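Side-chain contacts in NADP-dependent glyceraldehyde-3-phosphate dehydrogenase (Bacillus halodurans, PDB 3PRL), which probably catalyses the NADP-dependent, non-phosphorylating oxidation of glyceraldehyde 3-phosphate: residues D[93-96]-D[100-103]; D[320-325]-D[329-334]; D[32-37]-D[333-338]. All coordinates share one frame; numbering follows the deposited sequence.

Interaction 1: D[93-96]-D[100-103]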
loop_
_atom_site.group_PDB
_atom_site.type_symbol
_atom_site.label_atom_id
_atom_site.label_comp_id
_atom_site.label_asym_id
_atom_site.label_seq_id
_atom_site.Cartn_x
_atom_site.Cartn_y
_atom_site.Cartn_z
ATOM N N GLU D 93 -25.483 -30.879 -6.740
ATOM C CA GLU D 93 -25.936 -32.273 -6.598
ATOM C C GLU D 93 -24.813 -33.298 -6.763
ATOM O O GLU D 93 -24.779 -34.305 -6.048
ATOM C CB GLU D 93 -27.129 -32.605 -7.526
ATOM C CG GLU D 93 -26.897 -32.491 -9.060
ATOM C CD GLU D 93 -26.214 -33.709 -9.712
ATOM O OE1 GLU D 93 -25.868 -33.633 -10.915
ATOM O OE2 GLU D 93 -26.019 -34.740 -9.035
ATOM N N LEU D 94 -23.905 -33.044 -7.710
ATOM C CA LEU D 94 -22.775 -33.940 -7.952
ATOM C C LEU D 94 -21.885 -33.967 -6.718
ATOM O O LEU D 94 -21.507 -35.032 -6.231
ATOM C CB LEU D 94 -21.979 -33.516 -9.193
ATOM C CG LEU D 94 -21.079 -34.560 -9.856
ATOM C CD1 LEU D 94 -21.880 -35.643 -10.549
ATOM C CD2 LEU D 94 -20.168 -33.897 -10.864
ATOM N N ILE D 95 -21.579 -32.788 -6.194
ATOM C CA ILE D 95 -20.825 -32.698 -4.942
ATOM C C ILE D 95 -21.468 -33.500 -3.793
ATOM O O ILE D 95 -20.792 -34.323 -3.176
ATOM C CB ILE D 95 -20.565 -31.245 -4.502
ATOM C CG1 ILE D 95 -19.788 -30.487 -5.582
ATOM C CG2 ILE D 95 -19.809 -31.246 -3.174
ATOM C CD1 ILE D 95 -19.732 -28.965 -5.361
ATOM N N MET D 96 -22.754 -33.280 -3.500
ATOM C CA MET D 96 -23.365 -34.011 -2.366
ATOM C C MET D 96 -23.232 -35.532 -2.500
ATOM O O MET D 96 -22.913 -36.195 -1.522
ATOM C CB MET D 96 -24.804 -33.585 -2.002
ATOM C CG MET D 96 -25.793 -33.519 -3.114
ATOM S SD MET D 96 -27.461 -34.094 -2.704
ATOM C CE MET D 96 -27.879 -34.750 -4.315
ATOM N N ALA D 100 -20.212 -36.998 -0.464
ATOM C CA ALA D 100 -21.199 -37.157 0.611
ATOM C C ALA D 100 -21.390 -35.910 1.492
ATOM O O ALA D 100 -21.481 -35.998 2.727
ATOM C CB ALA D 100 -20.885 -38.405 1.451
ATOM N N LYS D 101 -21.473 -34.751 0.846
ATOM C CA LYS D 101 -21.659 -33.477 1.541
ATOM C C LYS D 101 -23.152 -33.135 1.636
ATOM O O LYS D 101 -23.848 -33.204 0.635
ATOM C CB LYS D 101 -20.907 -32.381 0.783
ATOM C CG LYS D 101 -21.059 -30.963 1.318
ATOM C CD LYS D 101 -20.019 -30.037 0.701
ATOM C CE LYS D 101 -18.586 -30.467 1.080
ATOM N NZ LYS D 101 -17.624 -29.328 1.071
ATOM N N PRO D 102 -23.641 -32.738 2.828
ATOM C CA PRO D 102 -25.049 -32.335 2.974
ATOM C C PRO D 102 -25.534 -31.422 1.821
ATOM O O PRO D 102 -24.832 -30.490 1.441
ATOM C CB PRO D 102 -25.071 -31.575 4.303
ATOM C CG PRO D 102 -23.853 -32.020 5.045
ATOM C CD PRO D 102 -22.845 -32.483 4.047
ATOM N N LYS D 103 -26.725 -31.705 1.286
ATOM C CA LYS D 103 -27.249 -31.105 0.039
ATOM C C LYS D 103 -27.110 -29.590 -0.114
ATOM O O LYS D 103 -26.560 -29.107 -1.109
ATOM C CB LYS D 103 -28.725 -31.487 -0.142
ATOM C CG LYS D 103 -29.415 -30.848 -1.351
ATOM C CD LYS D 103 -30.923 -31.020 -1.254
ATOM C CE LYS D 103 -31.443 -32.046 -2.246
ATOM N NZ LYS D 103 -31.651 -31.402 -3.579
#
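Met96 lays its thioether beside the aliphatic chain of Lys103, the two side chains running alongside each other in the same direction, with SD of Met96 3.9 Å from CB of Lys103. The contact closes a tight turn between two consecutive helices of the aldehyde dehydrogenase fold, 88-98 and 103-124, with Pro102 at the N-cap of the second. How the first helix stops recalls the Schellman motif: Ala100 takes left-handed backbone angles, and the N-H of Lys101 turns back five residues to the carbonyl of Met96. That bond, 3.1 Å from Lys101 N to Met96 O, is weak and strongly bent. CA of Ala100 also lies close to Met96 O, as a C-H...O contact.

A second overlap lies beside Ile95, whose CG2 branch rests against CD of Lys101 at 4.1 Å. Ile95 also packs on Ala106 and Val110 of helix 103-124 and on Ser194 of helix 192-204. Lys101 sets out with CG opposite its own backbone N (chi1 176°), runs extended past Ile95, then bends at chi3 (-63°). The bend carries the ammonium away from the turn to a salt bridge with Glu109, cation-pi contacts with Tyr164 and Tyr288, and a hydrogen bond from NZ to the carbonyl O of Asn163.

Interaction 2: D[320-325]-D[329-334]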
loop_
_atom_site.group_PDB
_atom_site.type_symbol
_atom_site.label_atom_id
_atom_site.label_comp_id
_atom_site.label_asym_id
_atom_site.label_seq_id
_atom_site.Cartn_x
_atom_site.Cartn_y
_atom_site.Cartn_z
ATOM N N LEU D 320 -28.212 -32.881 16.665
ATOM C CA LEU D 320 -27.702 -33.134 15.311
ATOM C C LEU D 320 -28.381 -34.346 14.689
ATOM O O LEU D 320 -28.471 -35.408 15.314
ATOM C CB LEU D 320 -26.175 -33.320 15.300
ATOM C CG LEU D 320 -25.323 -32.267 16.009
ATOM C CD1 LEU D 320 -23.882 -32.719 16.057
ATOM C CD2 LEU D 320 -25.446 -30.869 15.372
ATOM N N THR D 321 -28.853 -34.168 13.458
ATOM C CA THR D 321 -29.487 -35.238 12.692
ATOM C C THR D 321 -28.427 -36.055 11.964
ATOM O O THR D 321 -27.411 -35.512 11.515
ATOM C CB THR D 321 -30.484 -34.684 11.639
ATOM O OG1 THR D 321 -29.771 -33.908 10.669
ATOM C CG2 THR D 321 -31.548 -33.812 12.291
ATOM N N VAL D 322 -28.677 -37.358 11.855
ATOM C CA VAL D 322 -27.761 -38.309 11.229
ATOM C C VAL D 322 -28.425 -38.984 10.026
ATOM O O VAL D 322 -29.558 -39.467 10.134
ATOM C CB VAL D 322 -27.309 -39.395 12.235
ATOM C CG1 VAL D 322 -26.429 -38.798 13.302
ATOM C CG2 VAL D 322 -28.527 -40.113 12.887
ATOM N N GLY D 323 -27.734 -39.014 8.884
ATOM C CA GLY D 323 -28.290 -39.651 7.680
ATOM C C GLY D 323 -27.537 -39.378 6.389
ATOM O O GLY D 323 -26.326 -39.114 6.404
ATOM N N SER D 324 -28.258 -39.441 5.268
ATOM C CA SER D 324 -27.659 -39.234 3.936
ATOM C C SER D 324 -27.521 -37.750 3.472
ATOM O O SER D 324 -28.268 -36.871 3.932
ATOM C CB SER D 324 -28.409 -40.074 2.895
ATOM O OG SER D 324 -29.686 -39.539 2.622
ATOM N N PRO D 325 -26.541 -37.463 2.578
ATOM C CA PRO D 325 -26.335 -36.090 2.083
ATOM C C PRO D 325 -27.552 -35.459 1.388
ATOM O O PRO D 325 -27.736 -34.240 1.454
ATOM C CB PRO D 325 -25.161 -36.233 1.090
ATOM C CG PRO D 325 -25.013 -37.724 0.854
ATOM C CD PRO D 325 -25.457 -38.358 2.131
ATOM N N ALA D 329 -28.701 -33.982 6.245
ATOM C CA ALA D 329 -28.300 -34.299 7.622
ATOM C C ALA D 329 -27.055 -33.506 8.034
ATOM O O ALA D 329 -26.207 -33.167 7.192
ATOM C CB ALA D 329 -28.065 -35.800 7.782
ATOM N N ASP D 330 -26.961 -33.187 9.324
ATOM C CA ASP D 330 -25.791 -32.481 9.862
ATOM C C ASP D 330 -24.562 -33.389 9.803
ATOM O O ASP D 330 -23.462 -32.960 9.414
ATOM C CB ASP D 330 -26.042 -32.035 11.309
ATOM C CG ASP D 330 -27.212 -31.074 11.438
ATOM O OD1 ASP D 330 -27.168 -29.985 10.829
ATOM O OD2 ASP D 330 -28.170 -31.403 12.173
ATOM N N ILE D 331 -24.782 -34.650 10.177
ATOM C CA ILE D 331 -23.767 -35.678 10.170
ATOM C C ILE D 331 -24.051 -36.709 9.083
ATOM O O ILE D 331 -24.966 -37.520 9.200
ATOM C CB ILE D 331 -23.679 -36.363 11.549
ATOM C CG1 ILE D 331 -23.738 -35.332 12.695
ATOM C CG2 ILE D 331 -22.449 -37.271 11.624
ATOM C CD1 ILE D 331 -22.521 -34.353 12.796
ATOM N N THR D 332 -23.277 -36.658 8.010
ATOM C CA THR D 332 -23.390 -37.656 6.951
ATOM C C THR D 332 -22.205 -38.625 7.008
ATOM O O THR D 332 -21.297 -38.439 7.837
ATOM C CB THR D 332 -23.540 -37.012 5.546
ATOM O OG1 THR D 332 -22.553 -35.992 5.349
ATOM C CG2 THR D 332 -24.932 -36.410 5.388
ATOM N N PRO D 333 -22.204 -39.651 6.129
ATOM C CA PRO D 333 -21.135 -40.645 6.138
ATOM C C PRO D 333 -19.768 -40.043 5.820
ATOM O O PRO D 333 -19.666 -39.085 5.041
ATOM C CB PRO D 333 -21.557 -41.626 5.033
ATOM C CG PRO D 333 -23.021 -41.387 4.832
ATOM C CD PRO D 333 -23.192 -39.934 5.071
ATOM N N VAL D 334 -18.728 -40.587 6.446
ATOM C CA VAL D 334 -17.369 -40.152 6.171
ATOM C C VAL D 334 -16.906 -40.748 4.847
ATOM O O VAL D 334 -17.467 -41.727 4.364
ATOM C CB VAL D 334 -16.378 -40.450 7.329
ATOM C CG1 VAL D 334 -16.703 -39.583 8.547
ATOM C CG2 VAL D 334 -16.375 -41.930 7.690
#
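Asp330 reaches across to Thr321 along its whole length. Its CB sits 3.7 Å from O of Thr321, and CG, held beside the residue's own backbone N by chi1 of -61°, swings the carboxylate toward the start of the facing segment. At the tip, OD2 accepts the N-H of Thr321 through its anti lone pair, in a nearly straight bond (168°) of 3.1 Å from Thr321 N. The exchange is reciprocal, because the backbone N of Asp330 donates to OG1 of Thr321 over 3.2 Å. An alanine here is likely to leave the N-H of Thr321 without its acceptor, although the bond from the backbone N to OG1 could remain.

Both segments belong to the long loop joining helix 303-317 to helix 337-352, which curls round so that its two parts run alongside in the same direction, joined by a single parallel beta bridge between Val322 and Ile331. The N-H of Ile331 donates to O of Thr321, and its own O accepts the N-H of Gly323, each hydrogen bond almost in line with its C=O. Apolar groups close the sides of the bridge. Leu320 CD1 meets Ile331 CD1 at 3.9 Å, with Phe286 of helix 274-286 and Pro370 of strand 367-374 touching both, while CB of Ala329 tucks against the backbone N of Gly323. Farther along, the methyl CG2 of Thr332 presses on N of Pro325 at 3.4 Å, leaving OG1 of the threonine to hydrogen-bond with O of Ala100. There the side chains of Pro325 and Pro333 cross at about a right angle, CD to CD 4.0 Å.

Interaction 3: D[32-37]-D[333-338]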
loop_
_atom_site.group_PDB
_atom_site.type_symbol
_atom_site.label_atom_id
_atom_site.label_comp_id
_atom_site.label_asym_id
_atom_site.label_seq_id
_atom_site.Cartn_x
_atom_site.Cartn_y
_atom_site.Cartn_z
ATOM N N SER D 32 -17.635 -43.774 -6.876
ATOM C CA SER D 32 -18.869 -44.178 -6.203
ATOM C C SER D 32 -19.320 -43.197 -5.117
ATOM O O SER D 32 -18.495 -42.554 -4.440
ATOM C CB SER D 32 -18.703 -45.579 -5.620
ATOM O OG SER D 32 -18.665 -46.542 -6.656
ATOM N N ALA D 33 -20.631 -43.079 -4.960
ATOM C CA ALA D 33 -21.198 -42.319 -3.857
ATOM C C ALA D 33 -20.731 -43.006 -2.574
ATOM O O ALA D 33 -20.901 -44.213 -2.443
ATOM C CB ALA D 33 -22.732 -42.316 -3.946
ATOM N N PRO D 34 -20.096 -42.256 -1.647
ATOM C CA PRO D 34 -19.714 -42.883 -0.373
ATOM C C PRO D 34 -20.913 -43.319 0.491
ATOM O O PRO D 34 -20.801 -44.290 1.224
ATOM C CB PRO D 34 -18.943 -41.771 0.359
ATOM C CG PRO D 34 -18.491 -40.868 -0.691
ATOM C CD PRO D 34 -19.537 -40.899 -1.767
ATOM N N ALA D 35 -22.028 -42.590 0.430
ATOM C CA ALA D 35 -23.178 -42.901 1.280
ATOM C C ALA D 35 -23.845 -44.209 0.855
ATOM O O ALA D 35 -24.361 -44.944 1.705
ATOM C CB ALA D 35 -24.198 -41.747 1.284
ATOM N N SER D 36 -23.776 -44.500 -0.448
ATOM C CA SER D 36 -24.478 -45.611 -1.080
ATOM C C SER D 36 -23.589 -46.790 -1.466
ATOM O O SER D 36 -23.941 -47.945 -1.239
ATOM C CB SER D 36 -25.151 -45.127 -2.369
ATOM O OG SER D 36 -26.038 -44.052 -2.150
ATOM N N GLY D 37 -22.457 -46.485 -2.093
ATOM C CA GLY D 37 -21.718 -47.472 -2.879
ATOM C C GLY D 37 -22.199 -47.558 -4.330
ATOM O O GLY D 37 -21.635 -48.308 -5.129
ATOM N N PRO D 333 -22.204 -39.651 6.129
ATOM C CA PRO D 333 -21.135 -40.645 6.138
ATOM C C PRO D 333 -19.768 -40.043 5.820
ATOM O O PRO D 333 -19.666 -39.085 5.041
ATOM C CB PRO D 333 -21.557 -41.626 5.033
ATOM C CG PRO D 333 -23.021 -41.387 4.832
ATOM C CD PRO D 333 -23.192 -39.934 5.071
ATOM N N VAL D 334 -18.728 -40.587 6.446
ATOM C CA VAL D 334 -17.369 -40.152 6.171
ATOM C C VAL D 334 -16.906 -40.748 4.847
ATOM O O VAL D 334 -17.467 -41.727 4.364
ATOM C CB VAL D 334 -16.378 -40.450 7.329
ATOM C CG1 VAL D 334 -16.703 -39.583 8.547
ATOM C CG2 VAL D 334 -16.375 -41.930 7.690
ATOM N N ILE D 335 -15.879 -40.136 4.275
ATOM C CA ILE D 335 -15.469 -40.378 2.890
ATOM C C ILE D 335 -15.303 -41.854 2.480
ATOM O O ILE D 335 -15.742 -42.238 1.403
ATOM C CB ILE D 335 -14.199 -39.545 2.551
ATOM C CG1 ILE D 335 -14.025 -39.354 1.031
ATOM C CG2 ILE D 335 -12.973 -40.146 3.225
ATOM C CD1 ILE D 335 -15.202 -38.673 0.348
ATOM N N ASP D 336 -14.658 -42.666 3.319
ATOM C CA ASP D 336 -14.446 -44.088 2.984
ATOM C C ASP D 336 -14.291 -45.028 4.196
ATOM O O ASP D 336 -14.347 -44.568 5.350
ATOM C CB ASP D 336 -13.324 -44.256 1.919
ATOM C CG ASP D 336 -11.922 -43.892 2.431
ATOM O OD1 ASP D 336 -11.767 -43.283 3.513
ATOM O OD2 ASP D 336 -10.949 -44.224 1.719
ATOM N N GLU D 337 -14.118 -46.330 3.910
ATOM C CA GLU D 337 -13.901 -47.402 4.914
ATOM C C GLU D 337 -12.705 -47.145 5.801
ATOM O O GLU D 337 -12.792 -47.230 7.030
ATOM C CB GLU D 337 -13.614 -48.765 4.258
ATOM C CG GLU D 337 -14.128 -49.011 2.853
ATOM C CD GLU D 337 -15.541 -49.518 2.849
ATOM O OE1 GLU D 337 -15.728 -50.755 2.744
ATOM O OE2 GLU D 337 -16.457 -48.677 2.963
ATOM N N LYS D 338 -11.577 -46.886 5.143
ATOM C CA LYS D 338 -10.300 -46.596 5.784
ATOM C C LYS D 338 -10.485 -45.544 6.865
ATOM O O LYS D 338 -10.089 -45.747 8.020
ATOM C CB LYS D 338 -9.304 -46.081 4.734
ATOM C CG LYS D 338 -7.855 -46.583 4.866
ATOM C CD LYS D 338 -7.208 -46.275 6.221
ATOM C CE LYS D 338 -5.807 -46.911 6.345
ATOM N NZ LYS D 338 -4.692 -46.032 5.831
#
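Pro34 turns its ring toward the carbonyl of Ile335, with CB of the proline 3.4 Å from that oxygen, while CG meets the end of the isoleucine chain, CD1, at 4.1 Å. The segment carrying Pro34 is the turn of a beta hairpin, between antiparallel strands 28-32 and 39-44 of a four-stranded sheet, and it sits against the loop that leads into helix 337-352. The second apolar contact lies one residue on, where the methyl of Ala35 touches CG of Pro333 at 3.8 Å. No hydrogen bond crosses between the two segments, so they meet through packing alone.

Ile335 starts with its CB directed away from the hairpin. With CG1 opposite the backbone N (chi1 -159°), a further turn at chi2 (58°) brings CD1 back to the CG corner of the proline ring. The same side chain touches Phe162, a residue of the NADP site, which places this packing at the border of the cofactor pocket.

Hydrogen bonds hold the backbones behind this first shell. In the hairpin turn, N of Gly37 donates to O of Ala33 over 2.8 Å, closing the bend that presents Pro34 and Ala35. On the other side, Gln291 takes the backbone N-H of Ile335 through its side-chain oxygen OE1, and the backbone of Val334 is bonded to Asn366. Beyond Ile335 the helix begins, with Asp336 as its N-cap: its carboxylate oxygen OD1 accepts the backbone N-H of Ser339.

How the interactions relate
The three contacts adjoin, their centres 11 to 12 Å apart, but differ in burial and chemistry. Interaction 1 is buried and local, a helix-helix turn whose charged lysine end is satisfied outside it. Interaction 2, partly buried, is also local in sequence yet relies on hydrogen bonds, some to side chains at its exposed edge. Interaction 3 joins segments almost 300 residues apart by packing without any hydrogen bond between the segments. Interactions 2 and 3 share Pro333 and Val334, and Pro325 CD packs on Ala35 CB. Interaction 1 meets 320-325 where Lys103 N lies 2.7 Å from Pro325 O, a probable hydrogen bond, and its Ala100 methyl packs near Pro34 of interaction 3.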